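Local coordinates for protein PadR family transcriptional regulator (Listeria monocytogenes, PDB 6ABQ) that probably binds DNA as a dimeric PadR-family transcription factor, with its regulatory activity thought to be controlled by a ligand, at residues G29-G33 with Y34-K38; I94-K97 with R98-F101; Q103-I106 with M107-K110. All coordinates share one frame; numbering follows the deposited sequence.

Overall arrangement
Contact 1 belongs to the probable DNA-binding, helix-turn-helix part of the chain, whereas contacts 2 and 3 follow one another along the C-terminal helix 86-110, on the other side of the chain's centre; the centres of contacts 1 and 2 lie about 23 Å apart. All three mix buried and accessible residues, but their chemistry differs. At 29-38 a loop turns into a helix, so polar groups dominate: a carboxylate, hydroxyls and a water. Residues 94-101 bring aromatic rings together beside helix 17-27 and the second subunit. In 103-110 little passes between side chains, and several side chains pack on or bond to the partner subunit, which touches contact 2 as well.

Contact 1: residues G29-G33 with Y34-K38; sequences GETYG and YEITK
The Tyr32 ring carries Glu35 CB on one face, over its centre, 3.9 Å from the centroid and only 13° off the ring normal, a CH-pi contact. The two side chains cross at about a right angle, and the Glu35 carboxylate ends up turned 29° from the ring plane. Beside the ring, Tyr32 CD2 meets Tyr34 CB at 4.0 Å, while Phe81 of strand 78-84 packs against Tyr32 edge-to-face. Tyr32 CG sits between its own backbone N and carbonyl carbon (chi1 45°), which swings the ring back over the first turn of the helix.

The extended Glu35 chain then runs on to Thr31, whose OG1 donates to Glu35 OE1 at 2.7 Å, engaging the lone pair that faces away from the other carboxylate oxygen. A water bridges that same OE1 to Glu30 O, donating to both, and Arg25 of helix 17-27 adds a salt bridge, so three groups gather on a single oxygen. Such a cluster would probably stabilise the charged carboxylate. The methyl of Thr31 takes the apolar side, with CG2 3.6 Å from Ile36 CG1; Ile36 in turn packs on Ile22 and Leu57.

The first helical bonds are made by the backbone. Ile36 N donates to Tyr32 O at 2.9 Å in a nearly straight bond. The next carbonyl, Gly33 O, receives both Thr37 N and, at 2.6 Å, Thr37 OG1, which arrive from opposite faces of the carbonyl plane; the buried hydroxyl is thereby satisfied within the helix itself. Here is a helix N-terminus with Tyr32 at the N-cap position, joining the loop after helix 17-27 to helix 33-42 in the helix-turn-helix domain of the PadR family.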
ATOM      1  N   GLY B  29      15.519  16.323   7.262  1.00 16.22           N
ATOM      2  CA  GLY B  29      16.871  16.808   6.958  1.00 16.50           C
ATOM      3  C   GLY B  29      17.426  16.205   5.677  1.00 14.40           C
ATOM      4  O   GLY B  29      17.038  15.092   5.294  1.00 12.84           O
ATOM      5  N   GLU B  30      18.336  16.941   5.029  1.00 14.92           N
ATOM      6  CA  GLU B  30      19.003  16.515   3.785  1.00 13.86           C
ATOM      7  C   GLU B  30      19.555  15.090   3.898  1.00 13.28           C
ATOM      8  O   GLU B  30      20.215  14.741   4.882  1.00 14.62           O
ATOM      9  CB  GLU B  30      20.105  17.513   3.359  1.00 15.64           C
ATOM     10  CG  GLU B  30      21.185  17.783   4.410  1.00 18.19           C
ATOM     11  CD  GLU B  30      22.356  18.621   3.921  1.00 20.54           C
ATOM     12  OE1 GLU B  30      22.302  19.187   2.810  1.00 20.34           O
ATOM     13  OE2 GLU B  30      23.351  18.734   4.673  1.00 23.22           O
ATOM     14  N   THR B  31      19.253  14.269   2.896  1.00 11.79           N
ATOM     15  CA  THR B  31      19.613  12.851   2.927  1.00 11.46           C
ATOM     16  C   THR B  31      19.791  12.305   1.511  1.00 10.98           C
ATOM     17  O   THR B  31      19.444  12.972   0.532  1.00 10.78           O
ATOM     18  CB  THR B  31      18.625  12.017   3.813  1.00 10.82           C
ATOM     19  OG1 THR B  31      19.084  10.671   3.932  1.00 11.01           O
ATOM     20  CG2 THR B  31      17.172  12.048   3.285  1.00  9.63           C
ATOM     21  N   TYR B  32      20.349  11.104   1.409  1.00 11.36           N
ATOM     22  CA  TYR B  32      20.626  10.474   0.117  1.00 11.72           C
ATOM     23  C   TYR B  32      20.053   9.064   0.051  1.00 11.21           C
ATOM     24  O   TYR B  32      19.738   8.473   1.085  1.00 10.88           O
ATOM     25  CB  TYR B  32      22.134  10.489  -0.182  1.00 13.96           C
ATOM     26  CG  TYR B  32      23.023  10.078   0.968  1.00 15.38           C
ATOM     27  CD1 TYR B  32      23.403  11.001   1.950  1.00 16.25           C
ATOM     28  CD2 TYR B  32      23.499   8.766   1.073  1.00 16.47           C
ATOM     29  CE1 TYR B  32      24.217  10.629   3.007  1.00 18.27           C
ATOM     30  CE2 TYR B  32      24.322   8.384   2.124  1.00 18.40           C
ATOM     31  CZ  TYR B  32      24.677   9.318   3.086  1.00 19.35           C
ATOM     32  OH  TYR B  32      25.490   8.948   4.130  1.00 21.93           O
ATOM     33  N   GLY B  33      19.911   8.543  -1.169  1.00 11.66           N
ATOM     34  CA  GLY B  33      19.323   7.216  -1.424  1.00 11.76           C
ATOM     35  C   GLY B  33      19.798   6.044  -0.568  1.00 12.46           C
ATOM     36  O   GLY B  33      18.969   5.243  -0.102  1.00 12.05           O
ATOM     37  N   TYR B  34      21.113   5.932  -0.366  1.00 14.05           N
ATOM     38  CA  TYR B  34      21.656   4.889   0.502  1.00 15.32           C
ATOM     39  C   TYR B  34      21.138   5.025   1.943  1.00 14.38           C
ATOM     40  O   TYR B  34      20.702   4.031   2.526  1.00 14.68           O
ATOM     41  CB  TYR B  34      23.192   4.832   0.481  1.00 18.00           C
ATOM     42  CG  TYR B  34      23.752   3.718   1.363  1.00 19.95           C
ATOM     43  CD1 TYR B  34      24.034   3.938   2.724  1.00 20.47           C
ATOM     44  CD2 TYR B  34      23.974   2.439   0.842  1.00 21.81           C
ATOM     45  CE1 TYR B  34      24.526   2.917   3.531  1.00 22.78           C
ATOM     46  CE2 TYR B  34      24.470   1.413   1.636  1.00 24.00           C
ATOM     47  CZ  TYR B  34      24.749   1.657   2.978  1.00 24.47           C
ATOM     48  OH  TYR B  34      25.230   0.638   3.755  1.00 27.15           O
ATOM     49  N   GLU B  35      21.187   6.246   2.485  1.00 13.75           N
ATOM     50  CA  GLU B  35      20.716   6.547   3.845  1.00 13.51           C
ATOM     51  C   GLU B  35      19.199   6.345   4.028  1.00 12.03           C
ATOM     52  O   GLU B  35      18.766   5.767   5.026  1.00 12.66           O
ATOM     53  CB  GLU B  35      21.134   7.971   4.246  1.00 13.78           C
ATOM     54  CG  GLU B  35      20.981   8.289   5.730  1.00 14.78           C
ATOM     55  CD  GLU B  35      21.643   9.599   6.107  1.00 16.03           C
ATOM     56  OE1 GLU B  35      21.095  10.666   5.766  1.00 14.93           O
ATOM     57  OE2 GLU B  35      22.711   9.561   6.750  1.00 18.60           O
ATOM     58  N   ILE B  36      18.409   6.811   3.061  1.00 10.68           N
ATOM     59  CA  ILE B  36      16.953   6.601   3.036  1.00  9.98           C
ATOM     60  C   ILE B  36      16.604   5.108   3.084  1.00 10.77           C
ATOM     61  O   ILE B  36      15.738   4.713   3.869  1.00 11.24           O
ATOM     62  CB  ILE B  36      16.288   7.275   1.806  1.00  9.19           C
ATOM     63  CG1 ILE B  36      16.441   8.802   1.877  1.00  8.76           C
ATOM     64  CG2 ILE B  36      14.806   6.891   1.692  1.00  9.33           C
ATOM     65  CD1 ILE B  36      16.376   9.512   0.533  1.00  8.59           C
ATOM     66  N   THR B  37      17.280   4.297   2.256  1.00 11.44           N
ATOM     67  CA  THR B  37      17.080   2.844   2.199  1.00 12.72           C
ATOM     68  C   THR B  37      17.314   2.217   3.571  1.00 13.81           C
ATOM     69  O   THR B  37      16.468   1.464   4.057  1.00 14.58           O
ATOM     70  CB  THR B  37      18.009   2.154   1.160  1.00 13.98           C
ATOM     71  OG1 THR B  37      17.926   2.827  -0.095  1.00 13.53           O
ATOM     72  CG2 THR B  37      17.631   0.691   0.964  1.00 15.66           C
ATOM     73  N   LYS B  38      18.449   2.552   4.187  1.00 14.43           N
ATOM     74  CA  LYS B  38      18.824   2.017   5.505  1.00 16.21           C
ATOM     75  C   LYS B  38      17.852   2.454   6.602  1.00 16.12           C
ATOM     76  O   LYS B  38      17.512   1.653   7.472  1.00 17.77           O
ATOM     77  CB  LYS B  38      20.270   2.375   5.870  1.00 17.63           C
ATOM     78  CG  LYS B  38      21.328   1.884   4.876  1.00 18.76           C
ATOM     79  CD  LYS B  38      21.751   0.429   5.094  1.00 21.33           C
ATOM     80  CE  LYS B  38      21.069  -0.510   4.106  1.00 21.07           C
ATOM     81  NZ  LYS B  38      22.043  -1.060   3.119  1.00 23.04           N
TER
HETATM   82  O   HOH W   1      22.428  13.197   5.703  1.00  4.85           O

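Contact 2: residues I94-K97 with R98-F101; sequences IFWK and RWDF
Arg98 opens the second segment by lying alongside Ile94, both side chains pointing the same way. Its chain is extended from CG to NE, which carries the guanidinium back along the helix until Ile94 CG2 stands over one face, toward its rim, 3.5 Å from Arg98 CZ. Aliphatic carbon thus covers one side of a charged, planar group.

Trp99 comes next and makes the aromatic part of the contact. With CG anti to the backbone N (chi1 -171°), the indole runs beside Phe95; Trp99 CB lies over the Phe95 ring face, 4.3 Å from its centroid, while Phe95 CZ reaches Trp99 CD1 at 4.0 Å. The Phe95 ring and the five-membered ring of Trp99 are inclined at 34°, an oblique pairing. Trp96 CZ3 approaches Trp99 CE3 at 4.2 Å, adding a third ring to the cluster.

At Asp100 the backbone N donates to Trp96 O at 2.9 Å. The carboxylate stays close to that carbonyl, OD2 3.1 Å from Trp96 O, two acceptors that cannot bond each other; OD2 is instead engaged by a salt bridge with Lys110 of the second subunit. Phe101 N bonds to Lys97 O, and its ring packs on Leu10 of that subunit.

Within helix 86-110, residues 94-101 set Phe95 and Trp96 against Met21, and Trp99 against Ser17, of helix 17-27, where Glu24 accepts a hydrogen bond from Trp96 NE1, while Ile106 of the second subunit packs against Trp99.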
ATOM      1  N   ILE B  94      -0.561  16.398   2.416  1.00 30.39           N
ATOM      2  CA  ILE B  94      -1.629  15.734   1.654  1.00 31.29           C
ATOM      3  C   ILE B  94      -1.579  14.200   1.803  1.00 27.99           C
ATOM      4  O   ILE B  94      -2.625  13.577   1.980  1.00 28.23           O
ATOM      5  CB  ILE B  94      -1.652  16.189   0.166  1.00 34.79           C
ATOM      6  CG1 ILE B  94      -2.063  17.664   0.064  1.00 40.07           C
ATOM      7  CG2 ILE B  94      -2.638  15.362  -0.653  1.00 36.71           C
ATOM      8  CD1 ILE B  94      -1.701  18.334  -1.244  1.00 44.53           C
ATOM      9  N   PHE B  95      -0.375  13.614   1.741  1.00 25.90           N
ATOM     10  CA  PHE B  95      -0.177  12.173   1.965  1.00 24.35           C
ATOM     11  C   PHE B  95      -0.750  11.699   3.301  1.00 23.55           C
ATOM     12  O   PHE B  95      -1.457  10.686   3.337  1.00 23.46           O
ATOM     13  CB  PHE B  95       1.301  11.756   1.857  1.00 24.05           C
ATOM     14  CG  PHE B  95       1.594  10.407   2.468  1.00 24.11           C
ATOM     15  CD1 PHE B  95       1.282   9.228   1.781  1.00 25.51           C
ATOM     16  CD2 PHE B  95       2.147  10.306   3.748  1.00 24.26           C
ATOM     17  CE1 PHE B  95       1.527   7.983   2.351  1.00 26.89           C
ATOM     18  CE2 PHE B  95       2.395   9.062   4.323  1.00 26.02           C
ATOM     19  CZ  PHE B  95       2.089   7.900   3.620  1.00 27.26           C
ATOM     20  N   TRP B  96      -0.426  12.419   4.382  1.00 23.94           N
ATOM     21  CA  TRP B  96      -0.901  12.081   5.731  1.00 24.94           C
ATOM     22  C   TRP B  96      -2.429  12.161   5.864  1.00 26.04           C
ATOM     23  O   TRP B  96      -3.041  11.322   6.538  1.00 26.48           O
ATOM     24  CB  TRP B  96      -0.204  12.935   6.804  1.00 27.04           C
ATOM     25  CG  TRP B  96       1.258  12.578   7.021  1.00 27.16           C
ATOM     26  CD1 TRP B  96       2.339  13.392   6.825  1.00 27.44           C
ATOM     27  CD2 TRP B  96       1.788  11.312   7.455  1.00 28.18           C
ATOM     28  NE1 TRP B  96       3.505  12.720   7.114  1.00 28.54           N
ATOM     29  CE2 TRP B  96       3.197  11.443   7.503  1.00 29.50           C
ATOM     30  CE3 TRP B  96       1.208  10.080   7.809  1.00 29.03           C
ATOM     31  CZ2 TRP B  96       4.036  10.392   7.897  1.00 32.45           C
ATOM     32  CZ3 TRP B  96       2.038   9.036   8.196  1.00 31.86           C
ATOM     33  CH2 TRP B  96       3.439   9.200   8.242  1.00 33.93           C
ATOM     34  N   LYS B  97      -3.030  13.162   5.214  1.00 27.46           N
ATOM     35  CA  LYS B  97      -4.485  13.290   5.144  1.00 29.78           C
ATOM     36  C   LYS B  97      -5.127  12.087   4.442  1.00 28.33           C
ATOM     37  O   LYS B  97      -6.114  11.534   4.931  1.00 29.15           O
ATOM     38  CB  LYS B  97      -4.889  14.617   4.483  1.00 33.47           C
ATOM     39  CG  LYS B  97      -5.273  15.704   5.487  1.00 38.10           C
ATOM     40  CD  LYS B  97      -4.981  17.129   5.007  1.00 42.04           C
ATOM     41  CE  LYS B  97      -6.033  17.695   4.053  1.00 47.22           C
ATOM     42  NZ  LYS B  97      -7.397  17.831   4.648  1.00 52.55           N
ATOM     43  N   ARG B  98      -4.546  11.671   3.318  1.00 27.06           N
ATOM     44  CA  ARG B  98      -5.082  10.551   2.531  1.00 27.11           C
ATOM     45  C   ARG B  98      -4.835   9.198   3.207  1.00 25.27           C
ATOM     46  O   ARG B  98      -5.721   8.327   3.216  1.00 25.81           O
ATOM     47  CB  ARG B  98      -4.517  10.565   1.110  1.00 28.40           C
ATOM     48  CG  ARG B  98      -4.962  11.765   0.293  1.00 32.17           C
ATOM     49  CD  ARG B  98      -4.196  11.852  -1.013  1.00 34.40           C
ATOM     50  NE  ARG B  98      -4.876  12.729  -1.960  1.00 40.18           N
ATOM     51  CZ  ARG B  98      -4.303  13.306  -3.014  1.00 44.02           C
ATOM     52  NH1 ARG B  98      -3.012  13.122  -3.277  1.00 42.16           N
ATOM     53  NH2 ARG B  98      -5.032  14.083  -3.805  1.00 50.89           N
ATOM     54  N   TRP B  99      -3.633   9.045   3.772  1.00 24.10           N
ATOM     55  CA  TRP B  99      -3.257   7.861   4.546  1.00 24.20           C
ATOM     56  C   TRP B  99      -4.141   7.664   5.785  1.00 25.03           C
ATOM     57  O   TRP B  99      -4.493   6.533   6.100  1.00 25.93           O
ATOM     58  CB  TRP B  99      -1.767   7.879   4.934  1.00 24.51           C
ATOM     59  CG  TRP B  99      -1.321   6.563   5.532  1.00 26.69           C
ATOM     60  CD1 TRP B  99      -0.887   5.455   4.854  1.00 28.60           C
ATOM     61  CD2 TRP B  99      -1.308   6.214   6.922  1.00 28.97           C
ATOM     62  NE1 TRP B  99      -0.590   4.440   5.737  1.00 31.94           N
ATOM     63  CE2 TRP B  99      -0.837   4.875   7.013  1.00 32.26           C
ATOM     64  CE3 TRP B  99      -1.632   6.903   8.105  1.00 30.10           C
ATOM     65  CZ2 TRP B  99      -0.691   4.210   8.245  1.00 36.63           C
ATOM     66  CZ3 TRP B  99      -1.488   6.240   9.332  1.00 34.42           C
ATOM     67  CH2 TRP B  99      -1.015   4.907   9.389  1.00 37.61           C
ATOM     68  N   ASP B 100      -4.487   8.755   6.472  1.00 25.83           N
ATOM     69  CA  ASP B 100      -5.435   8.713   7.594  1.00 28.10           C
ATOM     70  C   ASP B 100      -6.840   8.287   7.168  1.00 28.33           C
ATOM     71  O   ASP B 100      -7.464   7.464   7.846  1.00 29.57           O
ATOM     72  CB  ASP B 100      -5.507  10.055   8.326  1.00 30.69           C
ATOM     73  CG  ASP B 100      -4.438  10.205   9.393  1.00 32.80           C
ATOM     74  OD1 ASP B 100      -4.126   9.223  10.112  1.00 34.30           O
ATOM     75  OD2 ASP B 100      -3.921  11.332   9.531  1.00 34.09           O
ATOM     76  N   PHE B 101      -7.320   8.851   6.055  1.00 28.13           N
ATOM     77  CA  PHE B 101      -8.608   8.473   5.452  1.00 29.36           C
ATOM     78  C   PHE B 101      -8.634   6.973   5.153  1.00 28.23           C
ATOM     79  O   PHE B 101      -9.572   6.276   5.549  1.00 29.29           O
ATOM     80  CB  PHE B 101      -8.889   9.292   4.178  1.00 30.96           C
ATOM     81  CG  PHE B 101     -10.247   9.030   3.560  1.00 33.91           C
ATOM     82  CD1 PHE B 101     -11.370   9.753   3.973  1.00 37.89           C
ATOM     83  CD2 PHE B 101     -10.407   8.056   2.563  1.00 34.03           C
ATOM     84  CE1 PHE B 101     -12.625   9.508   3.413  1.00 41.58           C
ATOM     85  CE2 PHE B 101     -11.657   7.806   2.001  1.00 37.68           C
ATOM     86  CZ  PHE B 101     -12.767   8.537   2.422  1.00 41.29           C
TER

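Contact 3: residues Q103-I106 with M107-K110; sequences QGKI and MQVK
Met107 folds back on the preceding turn: its CG comes within 3.4 Å of Gln103 O, and the same carbonyl accepts Met107 N at 3.0 Å. Main-chain carbonyls, met by amides and by the first carbons of side chains, form the close-packed part of the contact. Three more bonds continue the ladder, Gln108 N to Gly104 O, Val109 N to Lys105 O and Lys110 N to Ile106 O. They are not equally straight, for the angle at hydrogen is 141° for Gln108 and 161° for Lys110. Val109 CG2 is anti to its own carbonyl carbon and beside the backbone N, which brings that methyl to 3.3 Å from Lys105 O.

The looser side is that of Lys105 and Gln108. Their chains run alongside each other in the same direction, yet the contact between them is slight: Gln108 OE1 stands 3.6 Å from Lys105 CD and also 3.6 Å from Lys105 NZ. A bend at chi2 (-62°) turns the lysine along the exposed glutamine, while the ammonium finds its hydrogen-bond partner elsewhere, in Leu43 O of the second subunit. Lys110 is extended throughout, carrying its NZ away from 103-106 to a salt bridge with Asp100 of that subunit.

The side chains of buried Ile106 and Val109 pack on Trp96 and Tyr39 of the second subunit, and exposed Met107 touches its Trp99. Such a division of labour, with main-chain bonds holding the helix and several side chains turned to the other chain, marks the end of helix 86-110 as part of the dimer interface, consistent with the C-terminal dimerisation helix of PadR-family regulators.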
ATOM      1  N   GLN B 103      -6.667   4.440   6.233  1.00 28.35           N
ATOM      2  CA  GLN B 103      -6.541   3.633   7.457  0.50 30.80           C
ATOM      3  C   GLN B 103      -7.906   3.393   8.115  1.00 32.09           C
ATOM      4  O   GLN B 103      -8.235   2.271   8.504  1.00 34.26           O
ATOM      5  CB  GLN B 103      -5.588   4.330   8.445  0.50 32.01           C
ATOM      6  CG  GLN B 103      -5.303   3.571   9.736  0.50 36.56           C
ATOM      7  CD  GLN B 103      -4.676   4.451  10.804  0.50 39.21           C
ATOM      8  OE1 GLN B 103      -4.060   3.957  11.747  0.50 44.28           O
ATOM      9  NE2 GLN B 103      -4.829   5.763  10.658  0.50 37.16           N
ATOM     10  N   GLY B 104      -8.680   4.476   8.240  1.00 31.75           N
ATOM     11  CA  GLY B 104      -9.994   4.449   8.878  1.00 34.03           C
ATOM     12  C   GLY B 104     -10.974   3.560   8.138  1.00 33.85           C
ATOM     13  O   GLY B 104     -11.730   2.813   8.760  1.00 35.93           O
ATOM     14  N   LYS B 105     -10.943   3.640   6.808  1.00 32.35           N
ATOM     15  CA  LYS B 105     -11.812   2.835   5.952  1.00 33.28           C
ATOM     16  C   LYS B 105     -11.434   1.357   5.958  1.00 34.26           C
ATOM     17  O   LYS B 105     -12.323   0.510   5.958  1.00 35.96           O
ATOM     18  CB  LYS B 105     -11.878   3.391   4.523  1.00 33.40           C
ATOM     19  CG  LYS B 105     -12.405   4.818   4.409  1.00 34.45           C
ATOM     20  CD  LYS B 105     -13.838   4.966   4.911  1.00 37.24           C
ATOM     21  CE  LYS B 105     -14.266   6.423   4.943  1.00 40.09           C
ATOM     22  NZ  LYS B 105     -15.732   6.553   5.186  1.00 44.54           N
ATOM     23  N   ILE B 106     -10.130   1.061   5.986  1.00 38.28           N
ATOM     24  CA  ILE B 106      -9.624  -0.321   6.133  1.00 37.84           C
ATOM     25  C   ILE B 106      -9.995  -0.924   7.504  1.00 38.11           C
ATOM     26  O   ILE B 106     -10.244  -2.132   7.604  1.00 37.97           O
ATOM     27  CB  ILE B 106      -8.102  -0.437   5.839  1.00 39.66           C
ATOM     28  CG1 ILE B 106      -7.793  -0.001   4.400  1.00 40.91           C
ATOM     29  CG2 ILE B 106      -7.609  -1.869   6.021  1.00 40.76           C
ATOM     30  CD1 ILE B 106      -6.319   0.144   4.072  1.00 44.75           C
ATOM     31  N   MET B 107     -10.049  -0.087   8.543  1.00 39.72           N
ATOM     32  CA  MET B 107     -10.537  -0.521   9.865  1.00 41.49           C
ATOM     33  C   MET B 107     -12.042  -0.838   9.863  1.00 42.15           C
ATOM     34  O   MET B 107     -12.499  -1.686  10.636  1.00 43.62           O
ATOM     35  CB  MET B 107     -10.180   0.492  10.966  1.00 44.81           C
ATOM     36  CG  MET B 107      -8.703   0.535  11.359  1.00 46.15           C
ATOM     37  SD  MET B 107      -7.956  -1.028  11.910  1.00 46.54           S
ATOM     38  CE  MET B 107      -8.780  -1.329  13.480  1.00 49.69           C
ATOM     39  N   GLN B 108     -12.795  -0.158   8.995  1.00 42.27           N
ATOM     40  CA  GLN B 108     -14.213  -0.468   8.751  1.00 44.08           C
ATOM     41  C   GLN B 108     -14.382  -1.802   8.014  1.00 42.48           C
ATOM     42  O   GLN B 108     -15.330  -2.548   8.286  1.00 44.82           O
ATOM     43  CB  GLN B 108     -14.899   0.650   7.956  1.00 45.71           C
ATOM     44  CG  GLN B 108     -15.328   1.866   8.767  1.00 50.59           C
ATOM     45  CD  GLN B 108     -16.125   2.873   7.947  1.00 53.70           C
ATOM     46  OE1 GLN B 108     -15.729   4.031   7.815  1.00 55.28           O
ATOM     47  NE2 GLN B 108     -17.249   2.435   7.387  1.00 55.59           N
ATOM     48  N   VAL B 109     -13.466  -2.085   7.082  1.00 40.05           N
ATOM     49  CA  VAL B 109     -13.491  -3.317   6.280  1.00 40.06           C
ATOM     50  C   VAL B 109     -13.132  -4.517   7.161  1.00 41.00           C
ATOM     51  O   VAL B 109     -13.745  -5.580   7.034  1.00 42.86           O
ATOM     52  CB  VAL B 109     -12.583  -3.213   5.026  1.00 39.28           C
ATOM     53  CG1 VAL B 109     -12.518  -4.527   4.257  1.00 41.14           C
ATOM     54  CG2 VAL B 109     -13.086  -2.128   4.094  1.00 39.35           C
ATOM     55  N   LYS B 110     -12.168  -4.321   8.064  1.00 40.72           N
ATOM     56  CA  LYS B 110     -11.822  -5.299   9.106  1.00 42.53           C
ATOM     57  C   LYS B 110     -12.959  -5.554  10.117  1.00 45.00           C
ATOM     58  O   LYS B 110     -13.115  -6.677  10.605  1.00 47.39           O
ATOM     59  CB  LYS B 110     -10.555  -4.852   9.841  1.00 42.73           C
ATOM     60  CG  LYS B 110      -9.775  -5.982  10.491  1.00 45.23           C
ATOM     61  CD  LYS B 110      -8.516  -5.474  11.170  1.00 46.64           C
ATOM     62  CE  LYS B 110      -7.765  -6.608  11.844  1.00 50.39           C
ATOM     63  NZ  LYS B 110      -6.597  -6.100  12.616  1.00 53.10           N
TER